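Local coordinates for protein mandelate racemase / muconate lactonizing enzyme (Burkholderia pseudomallei, PDB 2POD) that is of unknown specific function but belongs to the enolase superfamily and may act as a metal-dependent lyase, at residues 7-12 against 23-28; 31-36 against 326-331; 61-66 against 92-97. All coordinates share one frame; numbering follows the deposited sequence.

Contact 1: residues 7-12 against 23-28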
ATOM      1  N   GLU B   7     -21.516 -45.982  13.468  1.00 56.35           N
ATOM      2  CA  GLU B   7     -21.106 -46.620  12.217  1.00 55.76           C
ATOM      3  C   GLU B   7     -21.045 -45.607  11.066  1.00 51.67           C
ATOM      4  O   GLU B   7     -21.936 -44.771  10.914  1.00 49.27           O
ATOM      5  CB  GLU B   7     -22.080 -47.750  11.873  1.00 58.46           C
ATOM      6  CG  GLU B   7     -21.520 -48.842  10.980  1.00 69.22           C
ATOM      7  CD  GLU B   7     -22.510 -49.978  10.780  1.00 74.45           C
ATOM      8  OE1 GLU B   7     -23.171 -50.012   9.719  1.00 76.80           O
ATOM      9  OE2 GLU B   7     -22.637 -50.826  11.691  1.00 78.76           O
ATOM     10  N   ILE B   8     -19.986 -45.689  10.266  1.00 51.28           N
ATOM     11  CA  ILE B   8     -19.843 -44.870   9.062  1.00 49.65           C
ATOM     12  C   ILE B   8     -19.633 -45.762   7.835  1.00 47.40           C
ATOM     13  O   ILE B   8     -18.761 -46.625   7.832  1.00 47.81           O
ATOM     14  CB  ILE B   8     -18.706 -43.790   9.218  1.00 51.43           C
ATOM     15  CG1 ILE B   8     -19.167 -42.667  10.162  1.00 50.10           C
ATOM     16  CG2 ILE B   8     -18.309 -43.193   7.868  1.00 44.75           C
ATOM     17  CD1 ILE B   8     -18.054 -41.876  10.806  1.00 52.42           C
ATOM     18  N   GLU B   9     -20.446 -45.553   6.803  1.00 47.99           N
ATOM     19  CA  GLU B   9     -20.423 -46.393   5.606  1.00 50.69           C
ATOM     20  C   GLU B   9     -20.068 -45.553   4.392  1.00 48.30           C
ATOM     21  O   GLU B   9     -20.682 -44.520   4.169  1.00 50.07           O
ATOM     22  CB  GLU B   9     -21.809 -46.998   5.364  1.00 49.50           C
ATOM     23  CG  GLU B   9     -22.083 -48.286   6.090  1.00 62.36           C
ATOM     24  CD  GLU B   9     -23.281 -49.026   5.515  1.00 72.04           C
ATOM     25  OE1 GLU B   9     -23.071 -50.069   4.858  1.00 63.38           O
ATOM     26  OE2 GLU B   9     -24.427 -48.559   5.713  1.00 68.36           O
ATOM     27  N   THR B  10     -19.109 -46.007   3.591  1.00 48.70           N
ATOM     28  CA  THR B  10     -18.886 -45.403   2.273  1.00 49.97           C
ATOM     29  C   THR B  10     -19.383 -46.286   1.136  1.00 51.24           C
ATOM     30  O   THR B  10     -19.270 -47.512   1.187  1.00 50.13           O
ATOM     31  CB  THR B  10     -17.411 -45.034   2.034  1.00 48.66           C
ATOM     32  OG1 THR B  10     -16.596 -46.204   2.182  1.00 47.38           O
ATOM     33  CG2 THR B  10     -16.957 -43.958   3.022  1.00 54.28           C
ATOM     34  N   LEU B  11     -19.946 -45.648   0.115  1.00 49.08           N
ATOM     35  CA  LEU B  11     -20.514 -46.352  -1.018  1.00 49.33           C
ATOM     36  C   LEU B  11     -19.875 -45.814  -2.290  1.00 51.79           C
ATOM     37  O   LEU B  11     -19.986 -44.620  -2.587  1.00 52.90           O
ATOM     38  CB  LEU B  11     -22.034 -46.130  -1.088  1.00 53.77           C
ATOM     39  CG  LEU B  11     -23.061 -46.331   0.040  1.00 55.44           C
ATOM     40  CD1 LEU B  11     -24.388 -46.657  -0.612  1.00 57.13           C
ATOM     41  CD2 LEU B  11     -22.717 -47.415   1.055  1.00 61.39           C
ATOM     42  N   ARG B  12     -19.215 -46.695  -3.038  1.00 51.91           N
ATOM     43  CA  ARG B  12     -18.617 -46.328  -4.321  1.00 52.44           C
ATOM     44  C   ARG B  12     -19.253 -47.079  -5.495  1.00 53.01           C
ATOM     45  O   ARG B  12     -18.915 -48.237  -5.751  1.00 57.19           O
ATOM     46  CB  ARG B  12     -17.112 -46.590  -4.305  1.00 55.28           C
ATOM     47  CG  ARG B  12     -16.293 -45.604  -3.495  1.00 57.70           C
ATOM     48  CD  ARG B  12     -14.811 -45.672  -3.863  1.00 55.07           C
ATOM     49  NE  ARG B  12     -14.179 -46.907  -3.401  1.00 52.73           N
ATOM     50  CZ  ARG B  12     -13.868 -47.939  -4.184  1.00 55.16           C
ATOM     51  NH1 ARG B  12     -13.300 -49.017  -3.664  1.00 53.12           N
ATOM     52  NH2 ARG B  12     -14.123 -47.897  -5.484  1.00 49.32           N
ATOM     53  N   LEU B  23     -22.605 -42.636   4.654  1.00 45.85           N
ATOM     54  CA  LEU B  23     -23.734 -42.806   5.561  1.00 47.57           C
ATOM     55  C   LEU B  23     -23.236 -42.848   6.991  1.00 47.63           C
ATOM     56  O   LEU B  23     -22.340 -43.627   7.311  1.00 45.22           O
ATOM     57  CB  LEU B  23     -24.489 -44.100   5.248  1.00 46.37           C
ATOM     58  CG  LEU B  23     -25.336 -44.154   3.976  1.00 43.88           C
ATOM     59  CD1 LEU B  23     -25.697 -45.594   3.658  1.00 41.17           C
ATOM     60  CD2 LEU B  23     -26.592 -43.315   4.108  1.00 42.57           C
ATOM     61  N   VAL B  24     -23.816 -42.007   7.847  1.00 48.64           N
ATOM     62  CA  VAL B  24     -23.417 -41.939   9.253  1.00 48.40           C
ATOM     63  C   VAL B  24     -24.558 -42.445  10.131  1.00 50.35           C
ATOM     64  O   VAL B  24     -25.636 -41.851  10.160  1.00 52.56           O
ATOM     65  CB  VAL B  24     -22.998 -40.493   9.666  1.00 49.04           C
ATOM     66  CG1 VAL B  24     -22.693 -40.410  11.162  1.00 40.37           C
ATOM     67  CG2 VAL B  24     -21.794 -40.033   8.854  1.00 46.36           C
ATOM     68  N   HIS B  25     -24.313 -43.549  10.833  1.00 51.76           N
ATOM     69  CA  HIS B  25     -25.355 -44.238  11.595  1.00 51.01           C
ATOM     70  C   HIS B  25     -25.260 -43.902  13.075  1.00 51.53           C
ATOM     71  O   HIS B  25     -24.159 -43.805  13.626  1.00 48.38           O
ATOM     72  CB  HIS B  25     -25.251 -45.760  11.416  1.00 50.92           C
ATOM     73  CG  HIS B  25     -25.394 -46.214   9.999  1.00 48.13           C
ATOM     74  ND1 HIS B  25     -26.586 -46.148   9.315  1.00 51.41           N
ATOM     75  CD2 HIS B  25     -24.492 -46.738   9.136  1.00 57.72           C
ATOM     76  CE1 HIS B  25     -26.414 -46.609   8.088  1.00 57.22           C
ATOM     77  NE2 HIS B  25     -25.153 -46.977   7.955  1.00 56.70           N
ATOM     78  N   THR B  26     -26.419 -43.743  13.709  1.00 52.86           N
ATOM     79  CA  THR B  26     -26.487 -43.510  15.148  1.00 57.64           C
ATOM     80  C   THR B  26     -27.157 -44.649  15.925  1.00 58.85           C
ATOM     81  O   THR B  26     -27.719 -45.573  15.333  1.00 59.15           O
ATOM     82  CB  THR B  26     -27.144 -42.155  15.492  1.00 57.01           C
ATOM     83  OG1 THR B  26     -28.366 -42.005  14.762  1.00 57.56           O
ATOM     84  CG2 THR B  26     -26.201 -40.997  15.155  1.00 62.29           C
ATOM     85  N   ASP B  27     -27.079 -44.566  17.253  1.00 59.85           N
ATOM     86  CA  ASP B  27     -27.648 -45.566  18.154  1.00 62.12           C
ATOM     87  C   ASP B  27     -29.173 -45.628  18.113  1.00 64.99           C
ATOM     88  O   ASP B  27     -29.762 -46.688  18.327  1.00 68.55           O
ATOM     89  CB  ASP B  27     -27.148 -45.373  19.596  1.00 63.33           C
ATOM     90  CG  ASP B  27     -27.287 -43.932  20.104  1.00 64.03           C
ATOM     91  OD1 ASP B  27     -28.022 -43.119  19.506  1.00 63.20           O
ATOM     92  OD2 ASP B  27     -26.647 -43.610  21.129  1.00 67.56           O
ATOM     93  N   GLU B  28     -29.799 -44.489  17.821  1.00 63.96           N
ATOM     94  CA  GLU B  28     -31.254 -44.386  17.783  1.00 62.28           C
ATOM     95  C   GLU B  28     -31.805 -44.627  16.379  1.00 60.36           C
ATOM     96  O   GLU B  28     -32.975 -44.350  16.104  1.00 60.97           O
ATOM     97  CB  GLU B  28     -31.713 -43.028  18.326  1.00 62.15           C
ATOM     98  CG  GLU B  28     -31.515 -42.854  19.837  1.00 68.33           C
ATOM     99  CD  GLU B  28     -31.754 -41.425  20.318  1.00 78.67           C
ATOM    100  OE1 GLU B  28     -32.626 -40.726  19.746  1.00 76.14           O
ATOM    101  OE2 GLU B  28     -31.065 -41.004  21.278  1.00 73.16           O
TER
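Glu7 faces His25, Ile8 faces Val24 and Glu9 faces Leu23 where strands 7-12 and 23-26 run antiparallel. The backbone holds Glu9 and Leu23 as a closed hydrogen-bonded pair, with both Glu9 N to Leu23 O and Leu23 N to Glu9 O at 2.7 Å. At the next hydrogen-bonded pair, two residues along, His25 N to Glu7 O is as short, but Glu7 N to His25 O is stretched to 3.4 Å and weak. The non-hydrogen-bonded pair between them, Ile8 and Val24, brings Ile8 CA to 3.3 Å from Leu23 O, a C-H...O contact.

On the face of Glu7, Glu9, Leu23 and His25, Glu9 reaches diagonally to His25 and Glu7 lies directly across from it. Glu9 has CG beside its backbone N (chi1 -86°) and runs out extended, bringing OE2 to the edge of the His25 ring. His25 NE2 donates to it at 2.8 Å, the N-H...O angle 160°, and meets the anti side of the carboxylate. Arg389 pairs with OE1. The Glu7 carboxylate is turned 78° from the ring, its OE1 3.6 Å from His25 CD2, but that oxygen is hydrogen-bonded to Asn398. Two nearby carboxylates could favour a protonated imidazole, though Arg389 would offset part of Glu9's charge.

Leu11 CD2 touches Leu23 CD1 loosely here, at 4.4 Å. On the opposite face Ile8 and Val24 lie side by side, Ile8 CG1 3.9 Å from Val24 CG2, and Ile8 continues onto Ile47 and Leu55 of helix 40-55. This is a beta hairpin with one face against helices, starting the antiparallel sheet of the enolase-superfamily N-terminal capping domain.

Contact 2: residues 31-36 against 326-331; sequences TGLGET and GPVVLT
Glu35 reaches from its strand to the first turn of the helix that begins at Pro327, the two elements crossing at near a right angle. Its CG is anti to the backbone N (chi1 -160°) and the extended chain carries the carboxylate to the helix end, where the N-H groups come in obliquely from above its plane. Val329 N donates to OE1 at 2.9 Å and Val328 N to OE2 at 3.2 Å. Both come from the same side of the carboxylate, 52° and 41° out of its plane. A water approaches from the other side and donates to OE1 at 2.8 Å. OE2 has a further donor in Trp21 NE1 of the neighbouring strand, so both buried oxygens are gripped twice. The N-terminal end of the helix would be expected to steady the negative charge.

Around this group the helix fits closely. Pro327 crosses the glutamate at about a right angle, its CD 3.3 Å from OE2. Gly326, the N-cap residue, brings its C to 3.2 Å from Glu35 OE1, with no side chain in the way. Val328 crosses the glutamate obliquely, its CB 3.6 Å from Glu35 CB, and turns CG2 toward Leu33, whose CD1 meets it at 3.6 Å. On the other flank Val329 lays CG2 3.4 Å from Glu35 OE1. Val328 also touches Ile91 of helix 81-101.

A capping-domain strand thus docks on a helix of the barrel domain, its acid buried at the helix N-terminus: this is the interface between the two domains of the enolase superfamily fold.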
ATOM      1  N   THR B  31     -29.947 -42.056  10.436  1.00 57.30           N
ATOM      2  CA  THR B  31     -28.816 -42.081   9.518  1.00 56.20           C
ATOM      3  C   THR B  31     -28.774 -40.833   8.642  1.00 53.52           C
ATOM      4  O   THR B  31     -29.817 -40.364   8.157  1.00 48.46           O
ATOM      5  CB  THR B  31     -28.743 -43.374   8.646  1.00 57.80           C
ATOM      6  OG1 THR B  31     -29.092 -43.073   7.287  1.00 64.98           O
ATOM      7  CG2 THR B  31     -29.645 -44.488   9.183  1.00 53.10           C
ATOM      8  N   GLY B  32     -27.565 -40.301   8.458  1.00 48.42           N
ATOM      9  CA  GLY B  32     -27.360 -39.108   7.638  1.00 40.97           C
ATOM     10  C   GLY B  32     -26.669 -39.435   6.336  1.00 35.31           C
ATOM     11  O   GLY B  32     -25.838 -40.333   6.280  1.00 41.36           O
ATOM     12  N   LEU B  33     -27.009 -38.700   5.288  1.00 40.22           N
ATOM     13  CA  LEU B  33     -26.430 -38.926   3.963  1.00 41.23           C
ATOM     14  C   LEU B  33     -25.481 -37.799   3.560  1.00 44.38           C
ATOM     15  O   LEU B  33     -25.870 -36.629   3.499  1.00 40.73           O
ATOM     16  CB  LEU B  33     -27.527 -39.052   2.913  1.00 36.58           C
ATOM     17  CG  LEU B  33     -27.470 -40.167   1.870  1.00 50.15           C
ATOM     18  CD1 LEU B  33     -28.388 -39.805   0.718  1.00 35.40           C
ATOM     19  CD2 LEU B  33     -26.057 -40.535   1.370  1.00 39.20           C
ATOM     20  N   GLY B  34     -24.236 -38.172   3.280  1.00 45.22           N
ATOM     21  CA  GLY B  34     -23.268 -37.271   2.677  1.00 46.12           C
ATOM     22  C   GLY B  34     -22.853 -37.687   1.282  1.00 45.81           C
ATOM     23  O   GLY B  34     -23.128 -38.810   0.837  1.00 45.12           O
ATOM     24  N   GLU B  35     -22.182 -36.770   0.594  1.00 41.52           N
ATOM     25  CA  GLU B  35     -21.703 -37.010  -0.761  1.00 43.89           C
ATOM     26  C   GLU B  35     -20.458 -36.176  -1.034  1.00 44.55           C
ATOM     27  O   GLU B  35     -20.336 -35.070  -0.513  1.00 44.03           O
ATOM     28  CB  GLU B  35     -22.788 -36.629  -1.760  1.00 43.09           C
ATOM     29  CG  GLU B  35     -22.648 -37.226  -3.133  1.00 40.68           C
ATOM     30  CD  GLU B  35     -23.717 -36.720  -4.064  1.00 52.41           C
ATOM     31  OE1 GLU B  35     -23.687 -35.524  -4.398  1.00 59.19           O
ATOM     32  OE2 GLU B  35     -24.603 -37.506  -4.446  1.00 55.36           O
ATOM     33  N   THR B  36     -19.552 -36.706  -1.855  1.00 43.45           N
ATOM     34  CA  THR B  36     -18.560 -35.888  -2.556  1.00 43.68           C
ATOM     35  C   THR B  36     -18.161 -36.456  -3.921  1.00 47.97           C
ATOM     36  O   THR B  36     -18.474 -37.602  -4.237  1.00 54.20           O
ATOM     37  CB  THR B  36     -17.301 -35.631  -1.693  1.00 40.72           C
ATOM     38  OG1 THR B  36     -16.466 -34.666  -2.346  1.00 44.90           O
ATOM     39  CG2 THR B  36     -16.521 -36.914  -1.454  1.00 29.77           C
ATOM     40  N   GLY B 326     -23.111 -34.926  -8.047  1.00 51.15           N
ATOM     41  CA  GLY B 326     -24.119 -35.872  -7.572  1.00 54.18           C
ATOM     42  C   GLY B 326     -25.397 -35.224  -7.052  1.00 52.90           C
ATOM     43  O   GLY B 326     -25.425 -34.010  -6.820  1.00 53.85           O
ATOM     44  N   PRO B 327     -26.471 -36.030  -6.876  1.00 49.22           N
ATOM     45  CA  PRO B 327     -27.782 -35.526  -6.452  1.00 44.20           C
ATOM     46  C   PRO B 327     -27.840 -34.964  -5.031  1.00 43.29           C
ATOM     47  O   PRO B 327     -28.631 -34.052  -4.770  1.00 43.90           O
ATOM     48  CB  PRO B 327     -28.687 -36.760  -6.572  1.00 45.39           C
ATOM     49  CG  PRO B 327     -27.770 -37.912  -6.452  1.00 42.42           C
ATOM     50  CD  PRO B 327     -26.510 -37.483  -7.126  1.00 43.26           C
ATOM     51  N   VAL B 328     -27.023 -35.501  -4.123  1.00 42.38           N
ATOM     52  CA  VAL B 328     -27.053 -35.076  -2.722  1.00 43.36           C
ATOM     53  C   VAL B 328     -26.441 -33.688  -2.576  1.00 44.86           C
ATOM     54  O   VAL B 328     -26.966 -32.849  -1.834  1.00 44.10           O
ATOM     55  CB  VAL B 328     -26.369 -36.103  -1.784  1.00 45.28           C
ATOM     56  CG1 VAL B 328     -26.098 -35.524  -0.393  1.00 38.73           C
ATOM     57  CG2 VAL B 328     -27.200 -37.351  -1.686  1.00 32.18           C
ATOM     58  N   VAL B 329     -25.358 -33.452  -3.318  1.00 46.40           N
ATOM     59  CA  VAL B 329     -24.731 -32.127  -3.410  1.00 48.57           C
ATOM     60  C   VAL B 329     -25.685 -31.071  -3.975  1.00 49.61           C
ATOM     61  O   VAL B 329     -25.789 -29.983  -3.415  1.00 53.36           O
ATOM     62  CB  VAL B 329     -23.358 -32.182  -4.153  1.00 45.93           C
ATOM     63  CG1 VAL B 329     -22.936 -30.825  -4.701  1.00 44.06           C
ATOM     64  CG2 VAL B 329     -22.299 -32.703  -3.216  1.00 38.37           C
ATOM     65  N   LEU B 330     -26.415 -31.417  -5.038  1.00 47.79           N
ATOM     66  CA  LEU B 330     -27.407 -30.515  -5.648  1.00 48.88           C
ATOM     67  C   LEU B 330     -28.516 -30.128  -4.667  1.00 46.24           C
ATOM     68  O   LEU B 330     -29.040 -29.021  -4.714  1.00 46.99           O
ATOM     69  CB  LEU B 330     -28.024 -31.162  -6.901  1.00 46.02           C
ATOM     70  CG  LEU B 330     -28.730 -30.358  -8.012  1.00 53.44           C
ATOM     71  CD1 LEU B 330     -30.174 -30.751  -8.188  1.00 45.55           C
ATOM     72  CD2 LEU B 330     -28.598 -28.839  -7.958  1.00 49.68           C
ATOM     73  N   THR B 331     -28.856 -31.055  -3.782  1.00 46.41           N
ATOM     74  CA  THR B 331     -29.953 -30.888  -2.843  1.00 45.06           C
ATOM     75  C   THR B 331     -29.511 -30.018  -1.679  1.00 41.86           C
ATOM     76  O   THR B 331     -30.211 -29.073  -1.307  1.00 45.45           O
ATOM     77  CB  THR B 331     -30.423 -32.258  -2.335  1.00 44.84           C
ATOM     78  OG1 THR B 331     -30.706 -33.091  -3.460  1.00 55.95           O
ATOM     79  CG2 THR B 331     -31.655 -32.137  -1.473  1.00 42.74           C
TER
HETATM   80  O   HOH W   1     -21.092 -35.110  -5.312  1.00 49.13           O

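Contact 3: residues 61-66 against 92-97; sequences LQIDRH and ALWDIF
Ile63 drives its side chain between Leu93, Trp94 and Phe97. Its CD1 sits over the face of the indole, 3.9 Å from the centroid of the Trp94 five-membered ring and 17° off its normal, a CH-pi contact. The other branch, CG2, comes to 3.4 Å from Trp94 NE1. Ile63 CD1 also touches Phe97 CD2 at 3.7 Å, and Ile63 and Leu93 slide past each other, Ile63 CG1 4.0 Å from Leu93 CB. With CG1 beside the backbone N (chi1 -65°) and CG2 anti to it, both branches are turned to the indole.

Two looser contacts lie beside it. Leu61 crosses Phe97 at about a right angle, Leu61 CG 4.1 Å from Phe97 CD1, and Leu93 CD1 meets the edge of the His66 ring at CD2, also 4.1 Å.

Farther out, His66 NE2 bonds to Asp59 O, fixing its ring. Trp94 is packed by Leu302 and Ser303 of barrel helix 301-314, whose Arg306 and Lys307 make salt bridges with Asp64. Leu61 O accepts from Gln107 NE2 of a second subunit. The start of helix 63-69 and the loop before it pack on helix 81-101 within the N-terminal capping domain, where it abuts the barrel and a neighbouring subunit.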
ATOM      1  N   LEU B  61     -24.526 -33.974  16.657  1.00 48.79           N
ATOM      2  CA  LEU B  61     -25.111 -32.637  16.664  1.00 47.63           C
ATOM      3  C   LEU B  61     -24.047 -31.570  16.934  1.00 44.40           C
ATOM      4  O   LEU B  61     -24.281 -30.382  16.733  1.00 45.60           O
ATOM      5  CB  LEU B  61     -26.242 -32.552  17.691  1.00 46.29           C
ATOM      6  CG  LEU B  61     -27.695 -32.763  17.245  1.00 40.88           C
ATOM      7  CD1 LEU B  61     -27.926 -34.117  16.590  1.00 42.65           C
ATOM      8  CD2 LEU B  61     -28.623 -32.595  18.443  1.00 38.31           C
ATOM      9  N   GLN B  62     -22.872 -32.005  17.372  1.00 42.08           N
ATOM     10  CA  GLN B  62     -21.755 -31.103  17.590  1.00 43.36           C
ATOM     11  C   GLN B  62     -21.001 -30.776  16.295  1.00 41.66           C
ATOM     12  O   GLN B  62     -19.813 -31.051  16.160  1.00 45.06           O
ATOM     13  CB  GLN B  62     -20.839 -31.651  18.681  1.00 44.03           C
ATOM     14  CG  GLN B  62     -21.545 -31.768  20.021  1.00 45.10           C
ATOM     15  CD  GLN B  62     -20.714 -32.436  21.090  1.00 43.71           C
ATOM     16  OE1 GLN B  62     -19.541 -32.743  20.887  1.00 48.04           O
ATOM     17  NE2 GLN B  62     -21.324 -32.662  22.250  1.00 47.77           N
ATOM     18  N   ILE B  63     -21.713 -30.146  15.365  1.00 43.41           N
ATOM     19  CA  ILE B  63     -21.309 -30.052  13.967  1.00 43.26           C
ATOM     20  C   ILE B  63     -20.107 -29.113  13.791  1.00 45.56           C
ATOM     21  O   ILE B  63     -19.115 -29.484  13.156  1.00 47.55           O
ATOM     22  CB  ILE B  63     -22.503 -29.620  13.070  1.00 40.95           C
ATOM     23  CG1 ILE B  63     -23.594 -30.699  13.083  1.00 41.50           C
ATOM     24  CG2 ILE B  63     -22.045 -29.365  11.651  1.00 35.30           C
ATOM     25  CD1 ILE B  63     -24.808 -30.402  12.201  1.00 36.26           C
ATOM     26  N   ASP B  64     -20.195 -27.920  14.382  1.00 42.49           N
ATOM     27  CA  ASP B  64     -19.066 -26.994  14.468  1.00 42.30           C
ATOM     28  C   ASP B  64     -17.830 -27.579  15.152  1.00 41.03           C
ATOM     29  O   ASP B  64     -16.702 -27.336  14.705  1.00 39.71           O
ATOM     30  CB  ASP B  64     -19.479 -25.689  15.163  1.00 44.10           C
ATOM     31  CG  ASP B  64     -20.200 -24.718  14.230  1.00 42.33           C
ATOM     32  OD1 ASP B  64     -20.066 -24.825  12.987  1.00 49.37           O
ATOM     33  OD2 ASP B  64     -20.907 -23.835  14.748  1.00 40.75           O
ATOM     34  N   ARG B  65     -18.044 -28.348  16.221  1.00 41.34           N
ATOM     35  CA  ARG B  65     -16.941 -28.963  16.969  1.00 41.12           C
ATOM     36  C   ARG B  65     -16.200 -29.994  16.122  1.00 42.64           C
ATOM     37  O   ARG B  65     -14.968 -30.036  16.131  1.00 42.52           O
ATOM     38  CB  ARG B  65     -17.431 -29.592  18.275  1.00 41.45           C
ATOM     39  CG  ARG B  65     -16.322 -30.152  19.160  1.00 37.65           C
ATOM     40  CD  ARG B  65     -16.872 -30.700  20.470  1.00 51.35           C
ATOM     41  NE  ARG B  65     -16.704 -32.149  20.576  1.00 61.99           N
ATOM     42  CZ  ARG B  65     -15.655 -32.748  21.134  1.00 59.68           C
ATOM     43  NH1 ARG B  65     -14.661 -32.036  21.646  1.00 68.32           N
ATOM     44  NH2 ARG B  65     -15.594 -34.068  21.175  1.00 61.44           N
ATOM     45  N   HIS B  66     -16.953 -30.802  15.378  1.00 42.00           N
ATOM     46  CA  HIS B  66     -16.361 -31.893  14.598  1.00 46.29           C
ATOM     47  C   HIS B  66     -15.623 -31.416  13.369  1.00 44.91           C
ATOM     48  O   HIS B  66     -14.541 -31.918  13.084  1.00 46.11           O
ATOM     49  CB  HIS B  66     -17.393 -32.966  14.236  1.00 45.84           C
ATOM     50  CG  HIS B  66     -17.965 -33.658  15.426  1.00 45.42           C
ATOM     51  ND1 HIS B  66     -17.194 -34.005  16.516  1.00 43.76           N
ATOM     52  CD2 HIS B  66     -19.228 -34.044  15.717  1.00 36.05           C
ATOM     53  CE1 HIS B  66     -17.962 -34.572  17.428  1.00 44.76           C
ATOM     54  NE2 HIS B  66     -19.199 -34.609  16.968  1.00 42.69           N
ATOM     55  N   ALA B  92     -23.697 -35.134   5.933  1.00 44.79           N
ATOM     56  CA  ALA B  92     -24.382 -36.190   6.675  1.00 42.78           C
ATOM     57  C   ALA B  92     -24.714 -35.792   8.119  1.00 44.75           C
ATOM     58  O   ALA B  92     -25.767 -36.170   8.635  1.00 41.81           O
ATOM     59  CB  ALA B  92     -23.564 -37.474   6.636  1.00 44.05           C
ATOM     60  N   LEU B  93     -23.842 -35.000   8.750  1.00 44.28           N
ATOM     61  CA  LEU B  93     -24.122 -34.449  10.077  1.00 40.65           C
ATOM     62  C   LEU B  93     -25.286 -33.460  10.088  1.00 42.15           C
ATOM     63  O   LEU B  93     -26.073 -33.430  11.038  1.00 45.72           O
ATOM     64  CB  LEU B  93     -22.871 -33.834  10.707  1.00 39.68           C
ATOM     65  CG  LEU B  93     -21.725 -34.769  11.110  1.00 49.80           C
ATOM     66  CD1 LEU B  93     -20.655 -34.000  11.885  1.00 43.65           C
ATOM     67  CD2 LEU B  93     -22.198 -36.023  11.890  1.00 43.34           C
ATOM     68  N   TRP B  94     -25.400 -32.673   9.020  1.00 42.19           N
ATOM     69  CA  TRP B  94     -26.541 -31.784   8.818  1.00 44.89           C
ATOM     70  C   TRP B  94     -27.848 -32.533   8.510  1.00 45.66           C
ATOM     71  O   TRP B  94     -28.939 -32.094   8.896  1.00 41.25           O
ATOM     72  CB  TRP B  94     -26.224 -30.724   7.747  1.00 43.44           C
ATOM     73  CG  TRP B  94     -25.301 -29.638   8.264  1.00 48.20           C
ATOM     74  CD1 TRP B  94     -23.960 -29.537   8.051  1.00 49.17           C
ATOM     75  CD2 TRP B  94     -25.655 -28.527   9.104  1.00 51.34           C
ATOM     76  NE1 TRP B  94     -23.454 -28.431   8.690  1.00 47.05           N
ATOM     77  CE2 TRP B  94     -24.471 -27.794   9.349  1.00 50.40           C
ATOM     78  CE3 TRP B  94     -26.857 -28.080   9.674  1.00 52.21           C
ATOM     79  CZ2 TRP B  94     -24.452 -26.636  10.142  1.00 51.32           C
ATOM     80  CZ3 TRP B  94     -26.839 -26.923  10.458  1.00 45.36           C
ATOM     81  CH2 TRP B  94     -25.642 -26.217  10.685  1.00 48.22           C
ATOM     82  N   ASP B  95     -27.727 -33.662   7.817  1.00 47.69           N
ATOM     83  CA  ASP B  95     -28.857 -34.550   7.588  1.00 47.79           C
ATOM     84  C   ASP B  95     -29.421 -35.110   8.902  1.00 43.38           C
ATOM     85  O   ASP B  95     -30.631 -35.080   9.121  1.00 41.46           O
ATOM     86  CB  ASP B  95     -28.452 -35.671   6.633  1.00 50.84           C
ATOM     87  CG  ASP B  95     -29.638 -36.295   5.919  1.00 52.29           C
ATOM     88  OD1 ASP B  95     -30.714 -35.656   5.834  1.00 45.74           O
ATOM     89  OD2 ASP B  95     -29.482 -37.430   5.430  1.00 55.64           O
ATOM     90  N   ILE B  96     -28.527 -35.568   9.776  1.00 42.59           N
ATOM     91  CA  ILE B  96     -28.871 -36.039  11.118  1.00 40.74           C
ATOM     92  C   ILE B  96     -29.582 -34.983  11.972  1.00 45.61           C
ATOM     93  O   ILE B  96     -30.689 -35.227  12.467  1.00 52.50           O
ATOM     94  CB  ILE B  96     -27.624 -36.588  11.865  1.00 36.09           C
ATOM     95  CG1 ILE B  96     -27.130 -37.877  11.204  1.00 36.23           C
ATOM     96  CG2 ILE B  96     -27.936 -36.855  13.336  1.00 32.64           C
ATOM     97  CD1 ILE B  96     -25.774 -38.331  11.693  1.00 37.03           C
ATOM     98  N   PHE B  97     -28.936 -33.826  12.127  1.00 47.88           N
ATOM     99  CA  PHE B  97     -29.487 -32.640  12.795  1.00 47.05           C
ATOM    100  C   PHE B  97     -30.917 -32.337  12.322  1.00 48.50           C
ATOM    101  O   PHE B  97     -31.804 -32.102  13.143  1.00 48.45           O
ATOM    102  CB  PHE B  97     -28.542 -31.449  12.531  1.00 46.87           C
ATOM    103  CG  PHE B  97     -28.773 -30.235  13.415  1.00 46.38           C
ATOM    104  CD1 PHE B  97     -29.581 -30.288  14.555  1.00 43.03           C
ATOM    105  CD2 PHE B  97     -28.148 -29.025  13.099  1.00 44.30           C
ATOM    106  CE1 PHE B  97     -29.781 -29.159  15.344  1.00 46.37           C
ATOM    107  CE2 PHE B  97     -28.332 -27.893  13.884  1.00 43.18           C
ATOM    108  CZ  PHE B  97     -29.154 -27.960  15.011  1.00 50.03           C
TER

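The three contacts meet around the sheet of the capping domain, their centres 13 to 14 Å apart. Strand 19-26 joins contacts 1 and 2: Val24 O probably accepts a hydrogen bond from Gly32 N at 3.0 Å. The same residue reaches contact 3, with Val24 CG1 3.8 Å from Ile96 CD1. Contacts 2 and 3 are tied by Leu33 N to Asp95 OD2, 2.8 Å, a probable hydrogen bond, and contact 3 is nested in the chain loop that contact 2 closes. Contact 2 is the one with a segment in the barrel, which holds the sodium site of Glu220, Glu246 and Glu272; the Val329 side chain is about 11 Å from a bound sodium ion.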